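Local atomic coordinates of AA9 family lytic polysaccharide monooxygenase cel61B (Hypocrea jecorina, PDB entry 2VTC), a protein that oxidatively cleaves glycosidic bonds in crystalline and amorphous polysaccharides such as cellulose, using an active-site copper, a reducing agent and hydrogen peroxide or oxygen. Residues A[23-26]-A[31-34]; A[38-43]-A[48-53]; A[80-85]-A[127-132]; A[114-119]-A[218-223]; A[159-164]-A[176-181]. All blocks are in the same frame, centred on the assembly; numbering follows the deposited sequence.

Interaction 1: A[23-26]-A[31-34]; sequences VQNF and QYNQ. With NAG (2-acetamido-2-deoxy-beta-D-glucopyranose), chain C.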
# COMPACT_ATOMS: atom_id res chain seq x y z
N VAL A 23 -0.21 4.01 7.61
CA VAL A 23 -1.14 5.01 7.11
C VAL A 23 -2.18 5.22 8.20
O VAL A 23 -2.92 4.30 8.54
CB VAL A 23 -1.81 4.57 5.77
CG1 VAL A 23 -2.96 5.49 5.41
CG2 VAL A 23 -0.78 4.56 4.66
N GLN A 24 -2.21 6.42 8.79
CA GLN A 24 -3.11 6.68 9.92
C GLN A 24 -4.42 7.32 9.52
O GLN A 24 -5.43 7.25 10.25
CB GLN A 24 -2.40 7.52 10.99
CG GLN A 24 -1.28 6.80 11.67
CD GLN A 24 -1.00 7.33 13.08
OE1 GLN A 24 -0.65 6.56 13.98
NE2 GLN A 24 -1.15 8.63 13.28
N ASN A 25 -4.39 7.98 8.36
CA ASN A 25 -5.53 8.63 7.78
C ASN A 25 -5.19 8.99 6.34
O ASN A 25 -4.06 8.76 5.88
CB ASN A 25 -5.99 9.86 8.60
CG ASN A 25 -4.86 10.86 8.91
OD1 ASN A 25 -4.34 11.52 8.01
ND2 ASN A 25 -4.53 11.00 10.21
N PHE A 26 -6.18 9.48 5.62
CA PHE A 26 -6.02 9.79 4.21
C PHE A 26 -7.12 10.75 3.80
O PHE A 26 -8.18 10.82 4.47
CB PHE A 26 -5.99 8.50 3.35
CG PHE A 26 -7.24 7.64 3.47
CD1 PHE A 26 -8.22 7.70 2.48
CD2 PHE A 26 -7.41 6.77 4.55
CE1 PHE A 26 -9.39 6.90 2.58
CE2 PHE A 26 -8.57 5.97 4.66
CZ PHE A 26 -9.55 6.04 3.67
N GLN A 31 -10.96 15.69 1.44
CA GLN A 31 -11.83 15.32 2.55
C GLN A 31 -11.21 14.25 3.46
O GLN A 31 -10.79 13.19 2.99
CB GLN A 31 -13.19 14.85 2.02
CG GLN A 31 -13.82 15.76 0.94
CD GLN A 31 -14.19 17.16 1.46
OE1 GLN A 31 -14.87 17.30 2.48
NE2 GLN A 31 -13.73 18.20 0.75
N TYR A 32 -11.16 14.53 4.76
CA TYR A 32 -10.55 13.63 5.76
C TYR A 32 -11.28 12.30 5.96
O TYR A 32 -12.52 12.24 6.07
CB TYR A 32 -10.44 14.34 7.11
CG TYR A 32 -9.75 13.52 8.17
CD1 TYR A 32 -8.35 13.57 8.32
CD2 TYR A 32 -10.47 12.70 9.04
CE1 TYR A 32 -7.72 12.84 9.30
CE2 TYR A 32 -9.83 11.96 10.03
CZ TYR A 32 -8.46 12.03 10.14
OH TYR A 32 -7.81 11.30 11.11
N ASN A 33 -10.48 11.23 6.03
CA ASN A 33 -10.95 9.88 6.33
C ASN A 33 -10.04 9.25 7.36
O ASN A 33 -8.81 9.29 7.22
CB ASN A 33 -10.93 9.02 5.05
CG ASN A 33 -12.06 9.36 4.09
OD1 ASN A 33 -13.09 8.69 4.07
ND2 ASN A 33 -11.86 10.41 3.27
N GLN A 34 -10.63 8.67 8.41
CA GLN A 34 -9.86 8.02 9.46
C GLN A 34 -9.30 6.66 9.01
O GLN A 34 -10.03 5.85 8.42
CB GLN A 34 -10.73 7.86 10.73
CG GLN A 34 -9.99 7.33 11.95
CD GLN A 34 -8.82 8.20 12.34
OE1 GLN A 34 -7.68 7.72 12.46
NE2 GLN A 34 -9.07 9.49 12.50
C1 NAG C . -3.45 11.90 10.57
C2 NAG C . -3.76 12.56 11.91
C3 NAG C . -2.60 13.45 12.41
C4 NAG C . -1.23 12.76 12.30
C5 NAG C . -1.12 11.99 10.97
C6 NAG C . 0.15 11.16 10.82
C7 NAG C . -5.98 13.16 12.76
C8 NAG C . -7.12 14.13 12.67
N2 NAG C . -4.99 13.34 11.87
O3 NAG C . -2.84 13.85 13.75
O4 NAG C . -0.17 13.71 12.36
O5 NAG C . -2.25 11.15 10.76
O6 NAG C . 0.43 10.40 11.98
O7 NAG C . -5.97 12.27 13.61
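Phe26 and Asn33 form the hydrogen-bonded pair of the antiparallel hairpin made by strands 22-28 and 31-34, and here the contact is tight. Phe26 N donates to Asn33 O at 3.1 Å; Asn33 N returns a bond to Phe26 O at 2.8 Å, bent at its hydrogen (136°). Beside this backbone ring the CB of Asn33 sits over one face of the Phe26 ring, 3.7 Å from its centroid and shifted toward the rim, a CH-pi contact. With chi1 at 59° Phe26 CG sits between the backbone N and the carbonyl carbon, and the end of the ring comes toward strand 31-34; Ile97, Val199 and Ala89 also touch this ring. Replacing Phe26 by an alanine would probably open a gap under Asn33 CB and strip those apolar neighbours of their cover.

The looser side lies around Tyr32, which is exposed, and the sugar on Asn25. Asn25 ND2 is bonded to C1 of the sugar at 1.5 Å. Tyr32 reaches back so that its CE1 lies 3.5 Å from Asn25 CB, while its CZ approaches NAG C8 at 3.6 Å. Gln24, whose OE1 bonds Gln22, brings NE2 to 2.7 Å from NAG O6. The covalent link establishes Asn25 as N-glycosylated, and the contacts imply that the first sugar is braced by protein atoms while the apolar ring is kept on the buried side.

Interaction 2: A[38-43]-A[48-53]; sequences LDYYYQ and GHFPNV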
# COMPACT_ATOMS: atom_id res chain seq x y z
N LEU A 38 -2.58 2.25 15.58
CA LEU A 38 -2.15 1.25 16.54
C LEU A 38 -2.95 1.25 17.87
O LEU A 38 -3.11 0.19 18.49
CB LEU A 38 -0.65 1.41 16.82
CG LEU A 38 0.06 0.27 17.55
CD1 LEU A 38 -0.11 -1.07 16.84
CD2 LEU A 38 1.55 0.64 17.72
N ASP A 39 -3.42 2.42 18.30
CA ASP A 39 -4.26 2.54 19.51
C ASP A 39 -5.50 1.63 19.49
O ASP A 39 -5.89 1.08 20.52
CB ASP A 39 -4.68 3.99 19.75
CG ASP A 39 -3.56 4.84 20.34
OD1 ASP A 39 -2.51 4.26 20.72
OD2 ASP A 39 -3.71 6.08 20.40
N TYR A 40 -6.08 1.47 18.31
CA TYR A 40 -7.24 0.60 18.11
C TYR A 40 -6.94 -0.87 18.36
O TYR A 40 -7.82 -1.62 18.81
CB TYR A 40 -7.81 0.76 16.70
CG TYR A 40 -8.27 2.15 16.31
CD1 TYR A 40 -8.51 3.16 17.26
CD2 TYR A 40 -8.53 2.44 14.97
CE1 TYR A 40 -8.94 4.43 16.86
CE2 TYR A 40 -8.96 3.68 14.57
CZ TYR A 40 -9.18 4.68 15.51
OH TYR A 40 -9.60 5.92 15.09
N TYR A 41 -5.72 -1.31 18.05
CA TYR A 41 -5.34 -2.69 18.35
C TYR A 41 -5.42 -2.93 19.85
O TYR A 41 -5.87 -3.99 20.29
CB TYR A 41 -3.93 -3.03 17.83
CG TYR A 41 -3.41 -4.33 18.41
CD1 TYR A 41 -3.69 -5.55 17.79
CD2 TYR A 41 -2.67 -4.35 19.60
CE1 TYR A 41 -3.25 -6.73 18.33
CE2 TYR A 41 -2.22 -5.55 20.15
CZ TYR A 41 -2.51 -6.73 19.51
OH TYR A 41 -2.07 -7.94 20.02
N TYR A 42 -4.98 -1.95 20.62
CA TYR A 42 -4.95 -2.07 22.08
C TYR A 42 -6.35 -1.90 22.68
O TYR A 42 -6.69 -2.62 23.63
CB TYR A 42 -3.88 -1.14 22.69
CG TYR A 42 -2.47 -1.64 22.41
CD1 TYR A 42 -1.98 -2.77 23.06
CD2 TYR A 42 -1.65 -1.00 21.48
CE1 TYR A 42 -0.69 -3.26 22.80
CE2 TYR A 42 -0.35 -1.48 21.21
CZ TYR A 42 0.12 -2.61 21.87
OH TYR A 42 1.39 -3.10 21.63
N GLN A 43 -7.15 -1.01 22.10
CA GLN A 43 -8.58 -0.94 22.41
C GLN A 43 -9.21 -2.33 22.31
O GLN A 43 -9.91 -2.77 23.22
CB GLN A 43 -9.32 0.00 21.46
CG GLN A 43 -9.36 1.48 21.85
CD GLN A 43 -10.57 2.19 21.27
OE1 GLN A 43 -11.72 1.76 21.45
NE2 GLN A 43 -10.33 3.30 20.58
N GLY A 48 -12.43 -5.62 23.41
CA GLY A 48 -13.01 -6.52 22.41
C GLY A 48 -13.55 -5.80 21.19
O GLY A 48 -13.91 -6.44 20.20
N HIS A 49 -13.59 -4.48 21.25
CA HIS A 49 -14.10 -3.64 20.15
C HIS A 49 -13.21 -2.41 19.91
O HIS A 49 -12.39 -2.05 20.76
CB HIS A 49 -15.56 -3.20 20.44
CG HIS A 49 -16.42 -4.29 20.99
ND1 HIS A 49 -16.39 -4.65 22.33
CD2 HIS A 49 -17.33 -5.11 20.40
CE1 HIS A 49 -17.25 -5.64 22.53
NE2 HIS A 49 -17.83 -5.94 21.38
N PHE A 50 -13.35 -1.78 18.74
CA PHE A 50 -12.65 -0.53 18.40
C PHE A 50 -13.43 0.21 17.31
O PHE A 50 -14.33 -0.40 16.71
CB PHE A 50 -11.19 -0.81 17.96
CG PHE A 50 -11.08 -1.57 16.67
CD1 PHE A 50 -10.89 -0.88 15.46
CD2 PHE A 50 -11.15 -2.96 16.65
CE1 PHE A 50 -10.78 -1.58 14.26
CE2 PHE A 50 -11.04 -3.67 15.45
CZ PHE A 50 -10.85 -2.97 14.25
N PRO A 51 -13.13 1.51 17.06
CA PRO A 51 -13.87 2.31 16.08
C PRO A 51 -13.91 1.70 14.69
O PRO A 51 -12.93 1.08 14.25
CB PRO A 51 -13.10 3.64 16.06
CG PRO A 51 -12.54 3.74 17.42
CD PRO A 51 -12.10 2.33 17.72
N ASN A 52 -15.05 1.85 14.02
CA ASN A 52 -15.23 1.30 12.67
C ASN A 52 -14.61 2.23 11.65
O ASN A 52 -15.05 3.37 11.49
CB ASN A 52 -16.72 1.04 12.38
CG ASN A 52 -17.32 0.03 13.33
OD1 ASN A 52 -16.70 -1.01 13.63
ND2 ASN A 52 -18.52 0.34 13.84
N VAL A 53 -13.56 1.75 10.96
CA VAL A 53 -12.83 2.58 10.00
C VAL A 53 -12.58 1.87 8.67
O VAL A 53 -12.74 0.65 8.59
CB VAL A 53 -11.47 3.08 10.58
CG1 VAL A 53 -11.71 4.00 11.79
CG2 VAL A 53 -10.54 1.90 10.93
O HOH W 1 -13.99 -0.26 22.74
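Tyr40 on helix 38-47 and Pro51 on the returning chain make a CH-pi contact: Pro51 CD lies over one face of the Tyr40 ring, 4.0 Å from the centroid and 21° off the normal, and Pro51 CG comes to 3.7 Å from Tyr40 CE1. Tyr40 CG is anti to the carbonyl carbon, beside the backbone N (chi1 -60°), which brings the ring to the proline. Apolar packing continues around the same tyrosine, with Phe50 CD1 3.7 Å from Tyr40 CB, the two side chains crossing at about a right angle, and Val53 CG1 3.9 Å from Tyr40 CE2. Were Tyr40 an alanine, Pro51 and Val53 would probably lose the ring they pack on.

The polar part is indirect. Gln43 lays its amide against the proline, NE2 3.5 Å from Pro51 CD, and one water donates both to Gln43 OE1 at 3.3 Å and to His49 O at 3.1 Å. Gly48, the first residue to leave helical angles, has positive phi (92°). This is the arrangement of a helix whose chain reverses at a glycine and runs back along its side.

Interaction 3: A[80-85]-A[127-132]; sequences KNAAPG and VNKNNL
The flat group that carries this contact is the peptide carbonyl of Ala82, since neither segment holds an aromatic ring: Lys129 NZ donates to Ala82 O at 2.8 Å, with a C=O...N angle of 122° and the nitrogen tilted 17° from the carbonyl plane. The lysine comes in with its chain fully extended beyond CG, and its CD passes 3.5 Å from the same oxygen. The ring in the contact, the puckered pyrrolidine of Pro84, uses its CG to meet Val127 CG1 at 4.0 Å and the backbone Val127 O at 3.8 Å. Trp56, from another loop, touches Ala82, Pro84 and Lys129 alike, packing against both halves of the contact.

Segment 80-85 follows helix 75-78, and the 3-10 turn 129-131 leads into strand 133-143, so two surface loops are joined here, away from the copper site. The ammonium is held by a neutral backbone oxygen, a pairing that would probably polarise the Ala82 peptide and restrain the lysine's end, while the proline and valine add a small apolar patch.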
# COMPACT_ATOMS: atom_id res chain seq x y z
N LYS A 80 0.41 -7.72 8.58
CA LYS A 80 0.34 -8.84 9.55
C LYS A 80 -1.06 -9.13 10.11
O LYS A 80 -1.68 -8.26 10.73
CB LYS A 80 1.30 -8.58 10.70
CG LYS A 80 1.47 -9.78 11.61
CD LYS A 80 2.46 -9.47 12.74
CE LYS A 80 2.69 -10.68 13.61
NZ LYS A 80 3.27 -11.80 12.82
N ASN A 81 -1.51 -10.37 9.88
CA ASN A 81 -2.81 -10.86 10.42
C ASN A 81 -3.96 -9.90 10.07
O ASN A 81 -4.91 -9.71 10.85
CB ASN A 81 -2.72 -11.03 11.95
CG ASN A 81 -1.64 -12.00 12.38
OD1 ASN A 81 -1.23 -12.90 11.63
ND2 ASN A 81 -1.16 -11.82 13.62
N ALA A 82 -3.87 -9.26 8.91
CA ALA A 82 -4.79 -8.18 8.58
C ALA A 82 -6.20 -8.66 8.30
O ALA A 82 -6.41 -9.78 7.80
CB ALA A 82 -4.30 -7.35 7.40
N ALA A 83 -7.13 -7.78 8.61
CA ALA A 83 -8.57 -8.00 8.36
C ALA A 83 -9.21 -6.74 7.81
O ALA A 83 -8.82 -5.61 8.17
CB ALA A 83 -9.26 -8.42 9.67
N PRO A 84 -10.21 -6.89 6.93
CA PRO A 84 -10.84 -5.72 6.31
C PRO A 84 -11.39 -4.71 7.33
O PRO A 84 -11.89 -5.10 8.41
CB PRO A 84 -11.97 -6.33 5.46
CG PRO A 84 -11.56 -7.71 5.22
CD PRO A 84 -10.75 -8.16 6.40
N GLY A 85 -11.30 -3.43 7.00
CA GLY A 85 -11.95 -2.38 7.78
C GLY A 85 -13.45 -2.67 7.83
O GLY A 85 -13.99 -3.25 6.88
N VAL A 127 -14.74 -9.36 2.74
CA VAL A 127 -14.04 -10.07 1.69
C VAL A 127 -13.01 -11.06 2.27
O VAL A 127 -12.49 -10.86 3.38
CB VAL A 127 -13.37 -9.04 0.72
CG1 VAL A 127 -12.09 -8.47 1.33
CG2 VAL A 127 -13.11 -9.61 -0.65
N ASN A 128 -12.76 -12.13 1.52
CA ASN A 128 -11.65 -13.04 1.78
C ASN A 128 -10.41 -12.42 1.11
O ASN A 128 -10.30 -12.43 -0.12
CB ASN A 128 -11.95 -14.43 1.20
CG ASN A 128 -10.86 -15.47 1.46
OD1 ASN A 128 -11.10 -16.67 1.26
ND2 ASN A 128 -9.67 -15.03 1.89
N LYS A 129 -9.50 -11.86 1.92
CA LYS A 129 -8.32 -11.16 1.36
C LYS A 129 -7.48 -12.02 0.41
O LYS A 129 -6.86 -11.52 -0.53
CB LYS A 129 -7.44 -10.59 2.49
CG LYS A 129 -6.65 -11.62 3.29
CD LYS A 129 -5.96 -10.90 4.47
CE LYS A 129 -5.09 -11.88 5.22
NZ LYS A 129 -4.41 -11.18 6.36
N ASN A 130 -7.47 -13.33 0.65
CA ASN A 130 -6.63 -14.23 -0.13
C ASN A 130 -7.12 -14.43 -1.58
O ASN A 130 -6.37 -14.92 -2.44
CB ASN A 130 -6.49 -15.56 0.62
CG ASN A 130 -5.88 -15.38 2.01
OD1 ASN A 130 -6.44 -15.85 3.02
ND2 ASN A 130 -4.77 -14.67 2.07
N ASN A 131 -8.36 -14.02 -1.84
CA ASN A 131 -8.91 -14.11 -3.20
C ASN A 131 -8.81 -12.81 -3.98
O ASN A 131 -9.21 -12.74 -5.14
CB ASN A 131 -10.37 -14.58 -3.15
CG ASN A 131 -10.50 -15.99 -2.67
OD1 ASN A 131 -9.55 -16.78 -2.73
ND2 ASN A 131 -11.68 -16.33 -2.17
N LEU A 132 -8.27 -11.77 -3.34
CA LEU A 132 -8.11 -10.47 -4.01
C LEU A 132 -7.02 -10.55 -5.08
O LEU A 132 -5.99 -11.22 -4.89
CB LEU A 132 -7.79 -9.37 -3.00
CG LEU A 132 -8.93 -9.00 -2.03
CD1 LEU A 132 -8.43 -8.03 -0.97
CD2 LEU A 132 -10.13 -8.40 -2.80

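Interaction 4: A[114-119]-A[218-223]; sequences VTYVVE and TQLYKP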
# COMPACT_ATOMS: atom_id res chain seq x y z
N VAL A 114 4.74 1.98 -4.49
CA VAL A 114 3.78 1.42 -5.45
C VAL A 114 2.39 1.34 -4.79
O VAL A 114 2.29 1.17 -3.57
CB VAL A 114 4.21 0.01 -5.95
CG1 VAL A 114 5.53 0.05 -6.75
CG2 VAL A 114 4.35 -0.98 -4.77
N THR A 115 1.34 1.47 -5.61
CA THR A 115 -0.05 1.33 -5.14
C THR A 115 -0.84 0.44 -6.10
O THR A 115 -0.71 0.55 -7.32
CB THR A 115 -0.75 2.70 -4.99
OG1 THR A 115 0.11 3.57 -4.25
CG2 THR A 115 -2.07 2.59 -4.22
N TYR A 116 -1.65 -0.43 -5.51
CA TYR A 116 -2.47 -1.38 -6.29
C TYR A 116 -3.94 -1.20 -5.91
O TYR A 116 -4.27 -0.64 -4.84
CB TYR A 116 -2.07 -2.83 -5.97
CG TYR A 116 -0.62 -3.20 -6.24
CD1 TYR A 116 -0.23 -3.81 -7.43
CD2 TYR A 116 0.38 -2.95 -5.27
CE1 TYR A 116 1.11 -4.14 -7.69
CE2 TYR A 116 1.71 -3.27 -5.51
CZ TYR A 116 2.07 -3.88 -6.71
OH TYR A 116 3.39 -4.23 -6.94
N VAL A 117 -4.81 -1.73 -6.77
CA VAL A 117 -6.26 -1.80 -6.48
C VAL A 117 -6.79 -3.19 -6.81
O VAL A 117 -6.27 -3.86 -7.69
CB VAL A 117 -7.04 -0.69 -7.23
CG1 VAL A 117 -6.93 -0.85 -8.73
CG2 VAL A 117 -8.51 -0.59 -6.75
N VAL A 118 -7.79 -3.63 -6.05
CA VAL A 118 -8.48 -4.89 -6.29
C VAL A 118 -9.98 -4.68 -6.08
O VAL A 118 -10.40 -3.93 -5.18
CB VAL A 118 -8.01 -5.98 -5.32
CG1 VAL A 118 -8.52 -5.69 -3.95
CG2 VAL A 118 -8.52 -7.32 -5.74
N GLU A 119 -10.79 -5.37 -6.88
CA GLU A 119 -12.24 -5.36 -6.67
C GLU A 119 -12.69 -6.46 -5.69
O GLU A 119 -12.09 -7.53 -5.61
CB GLU A 119 -12.97 -5.49 -8.02
CG GLU A 119 -14.48 -5.20 -7.89
CD GLU A 119 -15.25 -5.33 -9.21
OE1 GLU A 119 -14.63 -5.52 -10.28
OE2 GLU A 119 -16.50 -5.22 -9.14
N THR A 218 0.42 -12.75 -3.39
CA THR A 218 1.46 -13.75 -3.13
C THR A 218 2.31 -14.06 -4.39
O THR A 218 3.26 -14.84 -4.32
CB THR A 218 0.85 -15.04 -2.55
OG1 THR A 218 -0.18 -15.50 -3.44
CG2 THR A 218 0.25 -14.76 -1.19
N GLN A 219 1.96 -13.43 -5.51
CA GLN A 219 2.69 -13.56 -6.76
C GLN A 219 3.31 -12.22 -7.22
O GLN A 219 3.88 -12.15 -8.31
CB GLN A 219 1.78 -14.15 -7.86
CG GLN A 219 1.44 -15.63 -7.66
CD GLN A 219 0.41 -16.15 -8.67
OE1 GLN A 219 0.26 -15.63 -9.78
NE2 GLN A 219 -0.31 -17.20 -8.28
N LEU A 220 3.21 -11.18 -6.39
CA LEU A 220 3.72 -9.86 -6.79
C LEU A 220 5.24 -9.83 -6.90
O LEU A 220 5.77 -9.28 -7.88
CB LEU A 220 3.28 -8.75 -5.84
CG LEU A 220 1.78 -8.46 -5.79
CD1 LEU A 220 1.50 -7.54 -4.63
CD2 LEU A 220 1.23 -7.85 -7.10
N TYR A 221 5.91 -10.44 -5.92
CA TYR A 221 7.37 -10.31 -5.76
C TYR A 221 8.06 -11.63 -5.39
O TYR A 221 7.47 -12.46 -4.68
CB TYR A 221 7.70 -9.36 -4.62
CG TYR A 221 6.92 -8.07 -4.60
CD1 TYR A 221 7.04 -7.17 -5.66
CD2 TYR A 221 6.10 -7.74 -3.50
CE1 TYR A 221 6.32 -5.98 -5.65
CE2 TYR A 221 5.39 -6.54 -3.47
CZ TYR A 221 5.52 -5.66 -4.57
OH TYR A 221 4.85 -4.46 -4.57
N LYS A 222 9.30 -11.78 -5.87
CA LYS A 222 10.18 -12.90 -5.48
C LYS A 222 11.44 -12.32 -4.81
O LYS A 222 11.86 -11.19 -5.13
CB LYS A 222 10.55 -13.76 -6.70
CG LYS A 222 9.36 -14.46 -7.34
CD LYS A 222 9.79 -15.56 -8.29
CE LYS A 222 8.60 -16.08 -9.11
NZ LYS A 222 8.95 -17.24 -9.99
N PRO A 223 12.05 -13.06 -3.86
CA PRO A 223 13.23 -12.53 -3.14
C PRO A 223 14.44 -12.18 -4.01
O PRO A 223 15.32 -11.44 -3.56
CB PRO A 223 13.58 -13.65 -2.16
CG PRO A 223 12.24 -14.36 -1.95
CD PRO A 223 11.65 -14.38 -3.32
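Tyr116 and Leu220 hold the closest backbones, yet their CA atoms are still 10.5 Å apart, so side chains alone bridge strand 114-119 and the loop that follows the 3-10 turn at 218-219. Tyr116 and Tyr221 reach toward one another from opposite directions, and Tyr116 OH donates to Tyr221 OH at 2.8 Å. The acceptor oxygen lies at the edge of the Tyr116 ring, near its plane, 3.5 Å from Tyr116 CE2. A face of that ring is met by Leu220: CD1 stands 4.2 Å above the plane, offset toward the rim, and CD2 is 3.8 Å from Tyr116 CE1.

Strand 113-119 runs between strands 133-143 and 172-182 in one sheet of the immunoglobulin-like beta sandwich characteristic of AA9 enzymes, and segment 218-223 lies over the outer side of this sheet, running nearly opposite to the strand. With chi1 at -46°, Tyr221 CG is anti to the carbonyl carbon and the hydroxyl is carried inward toward the strand, where Val114 CG2 packs 3.5 Å from Tyr221 OH. Tyr221 OH is also hydrogen-bonded to Glu179 OE1, so the buried oxygen has two polar partners. Trp134 and Lys136 touch Tyr116 from strand 133-143, and Tyr71 meets the Tyr221 ring obliquely.

Interaction 5: A[159-164]-A[176-181]; sequences NKWTVK and FRHELL
Between the two sheets of the AA9 beta sandwich, Trp161 of strand 160-164 meets His178 of strand 172-182. His178 CE1 comes to 3.8 Å from Trp161 CD1, which lies at the imidazole's edge near its plane, and to 3.9 Å from Trp161 CB. The five-membered indole ring and the imidazole have near-parallel planes (24°) but are slid apart, centroids separated by 5.7 Å, barely overlapping. Both side chains leave their strands toward the other sheet, and with CG anti to the backbone N in each (chi1 -159° and 177°) His178 CE1 comes beside Trp161 CB.

The Val163 and His178 CA atoms are 8.9 Å apart, as expected of face-to-face sheet packing; Val163 CG2 stays 4.3 Å from His178 ND1. The buried imidazole bonds Thr115 OG1 through ND1 and Trp101 NE1 through NE2, with Phe99 stacked against it. On the outer face of strand 172-182, Arg177 grips Glu179 end-on, NH1 to OE1 at 2.8 Å and NH2 to OE2 at 3.0 Å, from above the carboxylate plane.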
# COMPACT_ATOMS: atom_id res chain seq x y z
N ASN A 159 5.25 13.33 4.80
CA ASN A 159 4.74 11.97 4.98
C ASN A 159 3.47 11.69 4.17
O ASN A 159 2.74 10.76 4.51
CB ASN A 159 4.48 11.68 6.47
CG ASN A 159 5.66 11.04 7.18
OD1 ASN A 159 5.48 10.27 8.13
ND2 ASN A 159 6.88 11.34 6.73
N LYS A 160 3.23 12.49 3.14
CA LYS A 160 2.04 12.37 2.28
C LYS A 160 2.41 11.82 0.90
O LYS A 160 3.42 12.23 0.32
CB LYS A 160 1.36 13.72 2.10
CG LYS A 160 0.62 14.23 3.33
CD LYS A 160 0.36 15.72 3.23
CE LYS A 160 -0.03 16.32 4.58
NZ LYS A 160 1.04 16.22 5.63
N TRP A 161 1.59 10.91 0.37
CA TRP A 161 1.75 10.44 -1.01
C TRP A 161 0.42 10.49 -1.77
O TRP A 161 -0.59 9.95 -1.29
CB TRP A 161 2.34 9.02 -1.07
CG TRP A 161 2.95 8.77 -2.41
CD1 TRP A 161 2.42 8.05 -3.45
CD2 TRP A 161 4.21 9.27 -2.87
NE1 TRP A 161 3.28 8.08 -4.53
CE2 TRP A 161 4.38 8.84 -4.20
CE3 TRP A 161 5.21 10.08 -2.28
CZ2 TRP A 161 5.51 9.16 -4.96
CZ3 TRP A 161 6.33 10.40 -3.03
CH2 TRP A 161 6.47 9.94 -4.35
N THR A 162 0.44 11.11 -2.94
CA THR A 162 -0.77 11.28 -3.77
C THR A 162 -0.87 10.16 -4.80
O THR A 162 0.09 9.87 -5.53
CB THR A 162 -0.78 12.65 -4.50
OG1 THR A 162 -0.89 13.70 -3.54
CG2 THR A 162 -1.94 12.75 -5.50
N VAL A 163 -2.05 9.53 -4.84
CA VAL A 163 -2.36 8.49 -5.82
C VAL A 163 -3.69 8.81 -6.48
O VAL A 163 -4.70 8.96 -5.79
CB VAL A 163 -2.44 7.07 -5.15
CG1 VAL A 163 -2.79 6.01 -6.17
CG2 VAL A 163 -1.10 6.72 -4.51
N LYS A 164 -3.69 8.91 -7.80
CA LYS A 164 -4.91 9.11 -8.60
C LYS A 164 -5.67 7.80 -8.85
O LYS A 164 -5.09 6.82 -9.33
CB LYS A 164 -4.58 9.77 -9.94
CG LYS A 164 -5.82 10.29 -10.68
CD LYS A 164 -5.46 10.91 -12.03
CE LYS A 164 -6.69 11.46 -12.73
NZ LYS A 164 -7.39 12.53 -11.93
N PHE A 176 -7.65 -0.58 -1.86
CA PHE A 176 -6.40 0.03 -2.36
C PHE A 176 -5.24 -0.40 -1.45
O PHE A 176 -5.35 -0.30 -0.23
CB PHE A 176 -6.52 1.55 -2.40
CG PHE A 176 -7.39 2.03 -3.50
CD1 PHE A 176 -6.85 2.48 -4.69
CD2 PHE A 176 -8.77 1.95 -3.36
CE1 PHE A 176 -7.68 2.92 -5.73
CE2 PHE A 176 -9.62 2.35 -4.41
CZ PHE A 176 -9.07 2.85 -5.60
N ARG A 177 -4.17 -0.92 -2.05
CA ARG A 177 -3.02 -1.43 -1.32
C ARG A 177 -1.83 -0.55 -1.65
O ARG A 177 -1.29 -0.63 -2.76
CB ARG A 177 -2.77 -2.90 -1.69
CG ARG A 177 -1.57 -3.61 -1.06
CD ARG A 177 -1.41 -4.98 -1.71
NE ARG A 177 -0.29 -5.69 -1.08
CZ ARG A 177 0.99 -5.46 -1.40
NH1 ARG A 177 1.32 -4.57 -2.36
NH2 ARG A 177 1.94 -6.13 -0.73
N HIS A 178 -1.47 0.30 -0.68
CA HIS A 178 -0.42 1.33 -0.83
C HIS A 178 0.84 0.82 -0.12
O HIS A 178 0.76 0.42 1.06
CB HIS A 178 -0.93 2.63 -0.20
CG HIS A 178 0.07 3.75 -0.21
ND1 HIS A 178 0.62 4.25 -1.37
CD2 HIS A 178 0.58 4.49 0.80
CE1 HIS A 178 1.46 5.23 -1.07
NE2 HIS A 178 1.45 5.40 0.24
N GLU A 179 2.00 0.82 -0.81
CA GLU A 179 3.15 0.08 -0.27
C GLU A 179 4.49 0.78 -0.47
O GLU A 179 4.82 1.18 -1.57
CB GLU A 179 3.21 -1.30 -0.91
CG GLU A 179 4.32 -2.22 -0.38
CD GLU A 179 4.26 -3.57 -1.07
OE1 GLU A 179 3.94 -3.62 -2.30
OE2 GLU A 179 4.53 -4.61 -0.39
N LEU A 180 5.26 0.87 0.61
CA LEU A 180 6.63 1.39 0.55
C LEU A 180 7.57 0.21 0.61
O LEU A 180 7.43 -0.67 1.47
CB LEU A 180 6.92 2.34 1.73
CG LEU A 180 5.87 3.40 2.04
CD1 LEU A 180 6.27 4.27 3.24
CD2 LEU A 180 5.56 4.27 0.88
N LEU A 181 8.53 0.17 -0.31
CA LEU A 181 9.52 -0.91 -0.28
C LEU A 181 10.86 -0.28 0.13
O LEU A 181 11.60 0.20 -0.74
CB LEU A 181 9.67 -1.59 -1.63
CG LEU A 181 8.44 -2.43 -2.08
CD1 LEU A 181 7.43 -1.51 -2.73
CD2 LEU A 181 8.89 -3.50 -3.04

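How the interactions relate
From the N terminus, interaction 1 closes the short hairpin 23-34, and interaction 2 then closes the loop of helix 38-47 and the chain returning beside it; the two touch where Gln34 CG packs on Tyr40 OH and Val53 CG1. Interaction 3 opens at 80 and closes at 132, after interaction 4 has opened at 114, so these two cross, meeting where Leu132 packs on Val118. Interaction 4 closes a long loop ending at 223, and interaction 5 is nested within it, joined to it by the Tyr221-Glu179 bond and by strand pairing of Tyr116 with Arg177. Interaction 5 spans the two sheets, and Val23 of strand 22-28 packs on His178 there, while interaction 3 joins surface loops.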